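Local atomic coordinates of Pcza361.24 (Amycolatopsis orientalis, PDB entry 3G2M), a protein that probably transfers a methyl group from S-adenosyl-L-methionine to an amine nitrogen of glycopeptide antibiotics during their biosynthesis. Residues 69-74 against 94-99; 86-91 against 105-110; 154-159 against 186-191; 269-274 against 285-290. One frame throughout, in Å; residues are numbered along the deposited sequence.

Contact 1. Residues 69-74 against 94-99; sequences TSEARE and GRLTFP
Glu-71 of helix 69-79 reaches Arg-95, a ligand-binding residue in the loop after the first strand of the Rossmann-like methyltransferase fold. Arg-95 binds S-adenosyl-L-methionine or S-adenosyl-L-homocysteine in this enzyme, though neither is bound to this chain.

The polar part is a salt bridge. Both terminal nitrogens of the guanidinium close on one carboxylate oxygen: Arg-95 NH1 lies 3.1 Å and Arg-95 NH2 3.3 Å from Glu-71 OE1. The oxygen sits at the edge of the guanidinium, close to its plane. Both nitrogens approach it from the same face of the carboxylate, and the two flat groups are 46° apart. The carboxylate gets there on an extended chain, with CG anti to the backbone N (chi1 -173°). The other oxygen, Glu-71 OE2, is bound by the hydroxyls of Ser-157 and Ser-189. Four bonds thus hold the carboxylate in place, and it in turn helps to position Arg-95. One methyl of Leu-96 lies against this carboxylate, with Leu-96 CD1 3.7 Å from Glu-71 OE2.

The apolar part lies beside the bridge. The second methyl, Leu-96 CD2, turns to Ala-72. That methyl also lies over one face of the Arg-95 guanidinium, toward its rim. The tightest apolar touch joins the first turn of helix 97-101 to helix 69-79: Ala-72 CB meets Pro-99 CB at 3.6 Å.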
# COMPACT_ATOMS: atom_id res chain seq x y z
N THR A 69 3.96 -1.88 27.01
CA THR A 69 4.60 -2.81 27.95
C THR A 69 4.51 -4.25 27.47
O THR A 69 5.48 -5.00 27.56
CB THR A 69 4.01 -2.70 29.38
OG1 THR A 69 2.60 -2.48 29.30
CG2 THR A 69 4.66 -1.55 30.15
N SER A 70 3.34 -4.64 26.96
CA SER A 70 3.13 -5.98 26.42
C SER A 70 3.95 -6.21 25.15
O SER A 70 4.44 -7.31 24.91
CB SER A 70 1.65 -6.21 26.11
OG SER A 70 0.88 -6.18 27.30
N GLU A 71 4.09 -5.16 24.35
CA GLU A 71 4.86 -5.23 23.11
C GLU A 71 6.34 -5.42 23.41
O GLU A 71 6.98 -6.32 22.86
CB GLU A 71 4.62 -3.99 22.25
CG GLU A 71 5.26 -4.08 20.88
CD GLU A 71 5.11 -2.81 20.05
OE1 GLU A 71 4.29 -1.94 20.40
OE2 GLU A 71 5.82 -2.70 19.03
N ALA A 72 6.88 -4.59 24.30
CA ALA A 72 8.29 -4.69 24.69
C ALA A 72 8.61 -6.05 25.28
O ALA A 72 9.68 -6.62 25.01
CB ALA A 72 8.66 -3.57 25.66
N ARG A 73 7.68 -6.57 26.07
CA ARG A 73 7.75 -7.91 26.64
C ARG A 73 7.87 -8.99 25.56
O ARG A 73 8.67 -9.92 25.69
CB ARG A 73 6.50 -8.17 27.49
CG ARG A 73 6.61 -9.28 28.53
CD ARG A 73 5.35 -9.32 29.38
NE ARG A 73 4.16 -9.64 28.58
CZ ARG A 73 2.94 -9.18 28.81
NH1 ARG A 73 2.70 -8.33 29.81
NH2 ARG A 73 1.94 -9.54 28.01
N GLU A 74 7.08 -8.86 24.49
CA GLU A 74 7.14 -9.83 23.39
C GLU A 74 8.48 -9.79 22.68
O GLU A 74 9.02 -10.84 22.31
CB GLU A 74 5.99 -9.66 22.40
CG GLU A 74 4.70 -10.35 22.82
CD GLU A 74 4.80 -11.87 22.92
OE1 GLU A 74 5.53 -12.51 22.12
OE2 GLU A 74 4.12 -12.44 23.79
N GLY A 94 10.89 6.79 23.32
CA GLY A 94 11.24 5.69 24.20
C GLY A 94 10.06 4.93 24.78
O GLY A 94 10.18 4.35 25.86
N ARG A 95 8.94 4.93 24.07
CA ARG A 95 7.78 4.12 24.46
C ARG A 95 8.18 2.66 24.69
O ARG A 95 7.68 2.01 25.62
CB ARG A 95 6.68 4.22 23.39
CG ARG A 95 5.35 3.56 23.77
CD ARG A 95 4.41 3.52 22.57
NE ARG A 95 5.01 2.85 21.42
CZ ARG A 95 4.75 1.60 21.04
NH1 ARG A 95 3.88 0.85 21.69
NH2 ARG A 95 5.37 1.10 19.98
N LEU A 96 9.09 2.15 23.87
CA LEU A 96 9.66 0.82 24.08
C LEU A 96 11.08 0.87 24.65
O LEU A 96 11.51 -0.08 25.32
CB LEU A 96 9.67 -0.01 22.78
CG LEU A 96 8.36 -0.31 22.06
CD1 LEU A 96 8.64 -1.19 20.84
CD2 LEU A 96 7.33 -0.97 22.96
N THR A 97 11.80 1.96 24.39
CA THR A 97 13.20 2.06 24.80
C THR A 97 13.39 1.96 26.31
O THR A 97 14.30 1.27 26.78
CB THR A 97 13.87 3.36 24.32
OG1 THR A 97 13.44 3.67 22.99
CG2 THR A 97 15.39 3.23 24.36
N PHE A 98 12.54 2.64 27.07
CA PHE A 98 12.65 2.63 28.53
C PHE A 98 12.33 1.25 29.13
O PHE A 98 13.07 0.77 29.98
CB PHE A 98 11.84 3.77 29.16
CG PHE A 98 12.44 5.14 28.94
CD1 PHE A 98 13.44 5.61 29.79
CD2 PHE A 98 12.04 5.93 27.87
CE1 PHE A 98 14.01 6.87 29.58
CE2 PHE A 98 12.62 7.18 27.65
CZ PHE A 98 13.61 7.65 28.51
N PRO A 99 11.22 0.61 28.68
CA PRO A 99 11.06 -0.82 28.99
C PRO A 99 12.28 -1.69 28.63
O PRO A 99 12.63 -2.57 29.41
CB PRO A 99 9.85 -1.21 28.16
CG PRO A 99 9.04 0.03 28.08
CD PRO A 99 10.03 1.15 27.99

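Contact 2. Residues 86-91 against 105-110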
# COMPACT_ATOMS: atom_id res chain seq x y z
N VAL A 86 21.44 -3.44 21.46
CA VAL A 86 20.30 -3.57 20.56
C VAL A 86 20.08 -2.25 19.83
O VAL A 86 20.14 -1.19 20.43
CB VAL A 86 19.01 -3.96 21.34
CG1 VAL A 86 17.79 -4.07 20.43
CG2 VAL A 86 19.21 -5.28 22.10
N LEU A 87 19.85 -2.31 18.52
CA LEU A 87 19.49 -1.13 17.76
C LEU A 87 17.96 -1.04 17.64
O LEU A 87 17.33 -1.94 17.11
CB LEU A 87 20.15 -1.15 16.38
CG LEU A 87 19.81 -0.02 15.40
CD1 LEU A 87 20.25 1.35 15.94
CD2 LEU A 87 20.46 -0.31 14.06
N GLU A 88 17.38 0.03 18.18
CA GLU A 88 15.94 0.27 18.02
C GLU A 88 15.70 1.37 17.00
O GLU A 88 16.13 2.51 17.18
CB GLU A 88 15.27 0.60 19.35
CG GLU A 88 13.75 0.76 19.23
CD GLU A 88 13.10 1.38 20.45
OE1 GLU A 88 13.78 1.53 21.50
OE2 GLU A 88 11.90 1.72 20.37
N LEU A 89 15.00 1.02 15.92
CA LEU A 89 14.74 1.96 14.82
C LEU A 89 13.47 2.73 15.08
O LEU A 89 12.46 2.15 15.50
CB LEU A 89 14.64 1.22 13.47
CG LEU A 89 15.80 0.30 13.11
CD1 LEU A 89 15.47 -0.56 11.89
CD2 LEU A 89 17.10 1.08 12.88
N ALA A 90 13.53 4.03 14.79
CA ALA A 90 12.40 4.95 14.96
C ALA A 90 11.87 4.89 16.39
O ALA A 90 10.68 4.63 16.61
CB ALA A 90 11.30 4.67 13.92
N ALA A 91 12.76 5.11 17.35
CA ALA A 91 12.47 4.89 18.77
C ALA A 91 11.53 5.94 19.37
O ALA A 91 11.02 5.78 20.49
CB ALA A 91 13.76 4.81 19.57
N TRP A 105 19.22 -4.01 28.96
CA TRP A 105 19.77 -3.84 27.61
C TRP A 105 20.57 -2.55 27.43
O TRP A 105 20.21 -1.51 27.96
CB TRP A 105 18.63 -3.82 26.58
CG TRP A 105 17.89 -5.12 26.41
CD1 TRP A 105 17.96 -6.24 27.21
CD2 TRP A 105 16.92 -5.42 25.40
NE1 TRP A 105 17.12 -7.21 26.74
CE2 TRP A 105 16.47 -6.74 25.63
CE3 TRP A 105 16.40 -4.70 24.31
CZ2 TRP A 105 15.51 -7.36 24.81
CZ3 TRP A 105 15.45 -5.32 23.49
CH2 TRP A 105 15.02 -6.64 23.75
N GLU A 106 21.66 -2.65 26.68
CA GLU A 106 22.28 -1.49 26.06
C GLU A 106 21.50 -1.25 24.77
O GLU A 106 21.33 -2.18 23.97
CB GLU A 106 23.74 -1.77 25.72
CG GLU A 106 24.68 -1.88 26.92
CD GLU A 106 26.12 -2.07 26.48
OE1 GLU A 106 26.65 -3.19 26.65
OE2 GLU A 106 26.71 -1.11 25.94
N VAL A 107 20.99 -0.04 24.59
CA VAL A 107 20.18 0.28 23.41
C VAL A 107 20.71 1.50 22.68
O VAL A 107 20.97 2.54 23.30
CB VAL A 107 18.67 0.49 23.75
CG1 VAL A 107 17.83 0.66 22.47
CG2 VAL A 107 18.11 -0.67 24.56
N THR A 108 20.90 1.36 21.37
CA THR A 108 21.09 2.50 20.49
C THR A 108 19.73 2.81 19.89
O THR A 108 19.14 1.97 19.21
CB THR A 108 22.13 2.23 19.39
OG1 THR A 108 23.40 1.94 20.00
CG2 THR A 108 22.29 3.44 18.46
N ALA A 109 19.20 3.99 20.21
CA ALA A 109 17.87 4.37 19.76
C ALA A 109 18.01 5.39 18.64
O ALA A 109 18.60 6.45 18.83
CB ALA A 109 17.06 4.92 20.91
N LEU A 110 17.49 5.05 17.46
CA LEU A 110 17.61 5.89 16.28
C LEU A 110 16.29 6.60 16.00
O LEU A 110 15.24 5.96 15.93
CB LEU A 110 17.99 5.03 15.06
CG LEU A 110 18.21 5.75 13.73
CD1 LEU A 110 19.69 6.05 13.55
CD2 LEU A 110 17.69 4.94 12.56
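Val-86 and Trp-105 meet at the start of two parallel strands, 86-89 and 107-110. The valine methyl CG2 meets the six-membered ring of the indole obliquely, near its rim, with Val-86 CG2 3.6 Å from Trp-105 CE3. With CG1 anti to the backbone N (chi1 178°), both methyls reach this ring. The indole also stacks on Phe-100.

Side chains then alternate between the two faces of the sheet. On the face of Val-86, Glu-88 CB touches Val-107 CG1 at 4.0 Å. The carboxylate of Glu-88 continues to Thr-97, which binds its OE1. Farther along, Ala-91 CB packs on Ala-109 CB at 3.6 Å. On the other face Leu-87 slants across Thr-108, bringing Leu-87 CD1 to 3.9 Å from Thr-108 CG2. The branch ends of Leu-89 and Leu-110 touch through their CD2 methyls.

The backbones form a regular ladder, with Thr-108 N to Val-86 O and Glu-88 N to Thr-108 O both 2.8 Å. Ala-91 N also donates to Leu-110 O. The strands run 19° apart. With helix 97-101 between them they make a beta-alpha-beta unit, the opening unit of the Rossmann-like methyltransferase fold, whose turn at Ala-90 lies near Met-142 of the cofactor site.

Contact 3. Residues 154-159 against 186-191; sequences VVISSG and FLLSLA
Ser-157 and Ser-158 form the turn from strand 151-156 into helix 158-161, at the cofactor site of the Rossmann-like fold. Ser-157 binds S-adenosyl-L-methionine in this enzyme, although this chain holds none. Before the turn the two segments pair as parallel strands, with Leu-187 N 2.8 Å from Val-154 O.

On one face Phe-186 leans across to the neighbouring strand. Its ring edge meets the backbone, with Phe-186 CD1 3.3 Å from Val-154 O. Ile-156 CG1 is anti to the backbone N (chi1 -167°), which leaves CG2 between the N and the carbonyl carbon. From there Ile-156 CG2 touches both Phe-186 CE1, at 3.7 Å, and Leu-188 CG, at 3.8 Å. On the opposite face Val-155 CG1 packs on Leu-187 CB.

Where strand 151-156 ends and helix 158-161 begins, side-chain hydroxyls take over from the backbone ladder. Ser-158 N donates to Ser-189 OG at 2.9 Å. In return Ala-191 N donates to Ser-158 OG at 2.8 Å, an almost straight bond of 161°. Ser-157 and Ser-189 have a further partner in Glu-71. Hydroxyls in place of backbone groups thus tie the helix start to strand 184-191.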
# COMPACT_ATOMS: atom_id res chain seq x y z
N VAL A 154 18.32 -6.08 16.08
CA VAL A 154 17.72 -4.84 15.57
C VAL A 154 16.20 -4.98 15.64
O VAL A 154 15.64 -5.98 15.21
CB VAL A 154 18.18 -4.52 14.11
CG1 VAL A 154 17.47 -3.25 13.59
CG2 VAL A 154 19.69 -4.35 14.03
N VAL A 155 15.53 -3.97 16.20
CA VAL A 155 14.07 -4.03 16.40
C VAL A 155 13.34 -2.83 15.78
O VAL A 155 13.88 -1.72 15.71
CB VAL A 155 13.67 -4.19 17.91
CG1 VAL A 155 14.24 -5.47 18.51
CG2 VAL A 155 14.10 -3.00 18.74
N ILE A 156 12.12 -3.08 15.31
CA ILE A 156 11.25 -2.01 14.81
C ILE A 156 9.80 -2.30 15.17
O ILE A 156 9.34 -3.44 15.10
CB ILE A 156 11.45 -1.76 13.28
CG1 ILE A 156 10.79 -0.44 12.84
CG2 ILE A 156 10.95 -2.94 12.43
CD1 ILE A 156 11.17 -0.01 11.43
N SER A 157 9.08 -1.25 15.57
CA SER A 157 7.69 -1.38 15.99
C SER A 157 6.73 -1.20 14.82
O SER A 157 7.04 -0.49 13.86
CB SER A 157 7.39 -0.37 17.10
OG SER A 157 6.12 -0.63 17.69
N SER A 158 5.56 -1.84 14.91
CA SER A 158 4.54 -1.77 13.87
C SER A 158 4.25 -0.36 13.35
O SER A 158 4.19 -0.14 12.15
CB SER A 158 3.22 -2.38 14.37
OG SER A 158 2.27 -2.38 13.33
N GLY A 159 4.07 0.59 14.27
CA GLY A 159 3.72 1.96 13.90
C GLY A 159 4.73 2.60 12.96
O GLY A 159 4.36 3.35 12.04
N PHE A 186 16.72 -9.62 13.32
CA PHE A 186 15.86 -8.48 13.05
C PHE A 186 14.46 -8.83 13.55
O PHE A 186 13.85 -9.78 13.06
CB PHE A 186 15.84 -8.19 11.54
CG PHE A 186 15.04 -6.98 11.13
CD1 PHE A 186 14.78 -5.94 12.03
CD2 PHE A 186 14.57 -6.86 9.82
CE1 PHE A 186 14.04 -4.83 11.65
CE2 PHE A 186 13.84 -5.74 9.42
CZ PHE A 186 13.57 -4.73 10.33
N LEU A 187 13.99 -8.09 14.55
CA LEU A 187 12.67 -8.35 15.13
C LEU A 187 11.72 -7.24 14.78
O LEU A 187 12.06 -6.06 14.91
CB LEU A 187 12.75 -8.48 16.66
CG LEU A 187 13.47 -9.62 17.39
CD1 LEU A 187 12.81 -10.95 17.15
CD2 LEU A 187 14.94 -9.70 17.07
N LEU A 188 10.52 -7.61 14.33
CA LEU A 188 9.49 -6.64 13.99
C LEU A 188 8.18 -6.99 14.67
O LEU A 188 7.81 -8.15 14.77
CB LEU A 188 9.27 -6.59 12.47
CG LEU A 188 10.42 -6.58 11.46
CD1 LEU A 188 10.86 -7.99 11.11
CD2 LEU A 188 9.96 -5.86 10.18
N SER A 189 7.47 -5.98 15.17
CA SER A 189 6.06 -6.15 15.50
C SER A 189 5.24 -5.57 14.36
O SER A 189 5.65 -4.59 13.74
CB SER A 189 5.71 -5.49 16.83
OG SER A 189 5.77 -4.08 16.74
N LEU A 190 4.10 -6.19 14.08
CA LEU A 190 3.23 -5.78 12.99
C LEU A 190 1.78 -5.96 13.40
O LEU A 190 1.38 -7.07 13.74
CB LEU A 190 3.48 -6.62 11.73
CG LEU A 190 4.91 -6.62 11.13
CD1 LEU A 190 5.10 -7.77 10.15
CD2 LEU A 190 5.22 -5.29 10.47
N ALA A 191 1.02 -4.87 13.36
CA ALA A 191 -0.42 -4.92 13.63
C ALA A 191 -1.13 -5.80 12.61
O ALA A 191 -0.81 -5.76 11.41
CB ALA A 191 -1.01 -3.53 13.65

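Contact 4. Residues 269-274 against 285-290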
# COMPACT_ATOMS: atom_id res chain seq x y z
N ILE A 269 12.07 -16.67 10.21
CA ILE A 269 12.19 -17.94 10.93
C ILE A 269 11.10 -18.19 11.99
O ILE A 269 10.99 -19.29 12.52
CB ILE A 269 13.61 -18.11 11.56
CG1 ILE A 269 13.94 -16.94 12.49
CG2 ILE A 269 14.66 -18.28 10.46
CD1 ILE A 269 15.24 -17.11 13.29
N ALA A 270 10.33 -17.15 12.30
CA ALA A 270 9.18 -17.28 13.20
C ALA A 270 8.25 -16.08 13.10
O ALA A 270 8.71 -14.96 12.89
CB ALA A 270 9.63 -17.48 14.65
N GLN A 271 6.95 -16.33 13.22
CA GLN A 271 5.92 -15.29 13.29
C GLN A 271 4.98 -15.69 14.42
O GLN A 271 4.32 -16.73 14.34
CB GLN A 271 5.09 -15.21 12.01
CG GLN A 271 5.84 -15.11 10.70
CD GLN A 271 4.89 -15.15 9.50
OE1 GLN A 271 3.82 -14.54 9.51
NE2 GLN A 271 5.29 -15.88 8.47
N THR A 272 4.92 -14.86 15.46
CA THR A 272 4.13 -15.18 16.63
C THR A 272 3.06 -14.12 16.88
O THR A 272 3.37 -12.99 17.27
CB THR A 272 5.01 -15.33 17.89
OG1 THR A 272 6.12 -16.20 17.60
CG2 THR A 272 4.20 -15.91 19.06
N PRO A 273 1.78 -14.48 16.67
CA PRO A 273 0.70 -13.55 17.01
C PRO A 273 0.59 -13.33 18.52
O PRO A 273 0.85 -14.25 19.30
CB PRO A 273 -0.55 -14.25 16.44
CG PRO A 273 -0.19 -15.68 16.37
CD PRO A 273 1.27 -15.73 16.07
N PHE A 274 0.22 -12.12 18.91
CA PHE A 274 0.05 -11.76 20.32
C PHE A 274 -0.89 -10.57 20.46
O PHE A 274 -1.14 -9.86 19.49
CB PHE A 274 1.40 -11.49 20.99
CG PHE A 274 2.10 -10.24 20.51
CD1 PHE A 274 1.97 -9.04 21.22
CD2 PHE A 274 2.90 -10.26 19.38
CE1 PHE A 274 2.62 -7.89 20.80
CE2 PHE A 274 3.55 -9.10 18.94
CZ PHE A 274 3.42 -7.92 19.65
N VAL A 285 1.68 -9.32 15.38
CA VAL A 285 2.56 -10.44 15.08
C VAL A 285 4.02 -10.03 15.36
O VAL A 285 4.47 -8.96 14.93
CB VAL A 285 2.40 -10.91 13.60
CG1 VAL A 285 3.34 -12.05 13.27
CG2 VAL A 285 0.97 -11.34 13.33
N LEU A 286 4.73 -10.87 16.11
CA LEU A 286 6.17 -10.70 16.31
C LEU A 286 6.92 -11.57 15.30
O LEU A 286 6.87 -12.80 15.37
CB LEU A 286 6.59 -11.04 17.75
CG LEU A 286 7.79 -10.29 18.38
CD1 LEU A 286 9.11 -10.56 17.64
CD2 LEU A 286 7.55 -8.78 18.53
N VAL A 287 7.61 -10.90 14.38
CA VAL A 287 8.32 -11.56 13.28
C VAL A 287 9.82 -11.58 13.59
O VAL A 287 10.39 -10.57 13.98
CB VAL A 287 8.05 -10.83 11.93
CG1 VAL A 287 8.94 -11.36 10.80
CG2 VAL A 287 6.57 -10.94 11.54
N GLU A 288 10.44 -12.75 13.43
CA GLU A 288 11.90 -12.89 13.59
C GLU A 288 12.53 -13.19 12.24
O GLU A 288 12.11 -14.13 11.55
CB GLU A 288 12.25 -14.01 14.56
CG GLU A 288 11.80 -13.80 15.99
CD GLU A 288 11.81 -15.08 16.78
OE1 GLU A 288 12.91 -15.67 16.91
OE2 GLU A 288 10.72 -15.49 17.25
N ALA A 289 13.54 -12.41 11.87
CA ALA A 289 14.21 -12.61 10.59
C ALA A 289 15.72 -12.59 10.74
O ALA A 289 16.27 -11.83 11.54
CB ALA A 289 13.76 -11.57 9.57
N VAL A 290 16.39 -13.43 9.95
CA VAL A 290 17.85 -13.51 9.95
C VAL A 290 18.37 -13.59 8.51
O VAL A 290 17.63 -13.92 7.59
CB VAL A 290 18.36 -14.74 10.76
CG1 VAL A 290 17.95 -14.64 12.23
CG2 VAL A 290 17.87 -16.06 10.13
O HOH W 1 8.18 -14.82 16.76
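A classic beta bulge disturbs this antiparallel pair: Ile-269 and Ala-270 both face Glu-288. Ile-269 N donates to Glu-288 O, and Glu-288 N donates to Ala-270 O, each at 2.9 Å. Beyond the bulge the pairing is regular, with Thr-272 and Leu-286 exchanging two backbone bonds.

A water joins three groups on the face of Ala-270 and Thr-272. It donates to Glu-288 OE2 at 2.7 Å and to Leu-286 O at 2.8 Å. It also bonds Thr-272 OG1. Leu-286 O thus accepts from Thr-272 N and from the water. The same carboxylate oxygen of Glu-288 stands 3.5 Å from Ala-270 CB, while OE1 forms a salt bridge to Lys-185. Both ends of the carboxylate are therefore held.

Apolar groups close the two ends of the pair. Ile-269 crosses Val-290 at about a right angle, and Ile-269 CD1 touches Val-290 CG1 at 3.8 Å. At the far end, with CG between the backbone N and the carbonyl carbon (chi1 69°), the Phe-274 ring leans across to strand 284-290. Its edge faces the neighbouring backbone, with Phe-274 CE2 3.5 Å from Leu-286 N.

The hairpin strands 267-274 and 284-290 end the seven-stranded sheet. Strand 284-290 bonds to 184-191 on its other side. Helix 254-263 packs against Gln-271 and Val-287, and helix 69-79 against Leu-286 and Phe-274.

Overall arrangement
Contacts 2, 3 and 4 lie in one seven-stranded sheet. Strand 86-89 of contact 2 bonds to strand 151-156 of contact 3, with Leu-87 O 2.9 Å from Val-155 N. Contact 3 passes on to contact 4 through Leu-188 O and Val-287 N, 2.8 Å apart. Contacts 2 and 4 do not touch; their centres are about 19 Å apart. Contact 1 lies over the sheet and touches all three. Its Thr-97 OG1 is 2.6 Å from Glu-88 OE1 of contact 2, and Glu-74 packs on Phe-274 of contact 4. With contact 3 it shares the cofactor site: Arg-95 and Ser-157, both ligand-binding, gather round Glu-71.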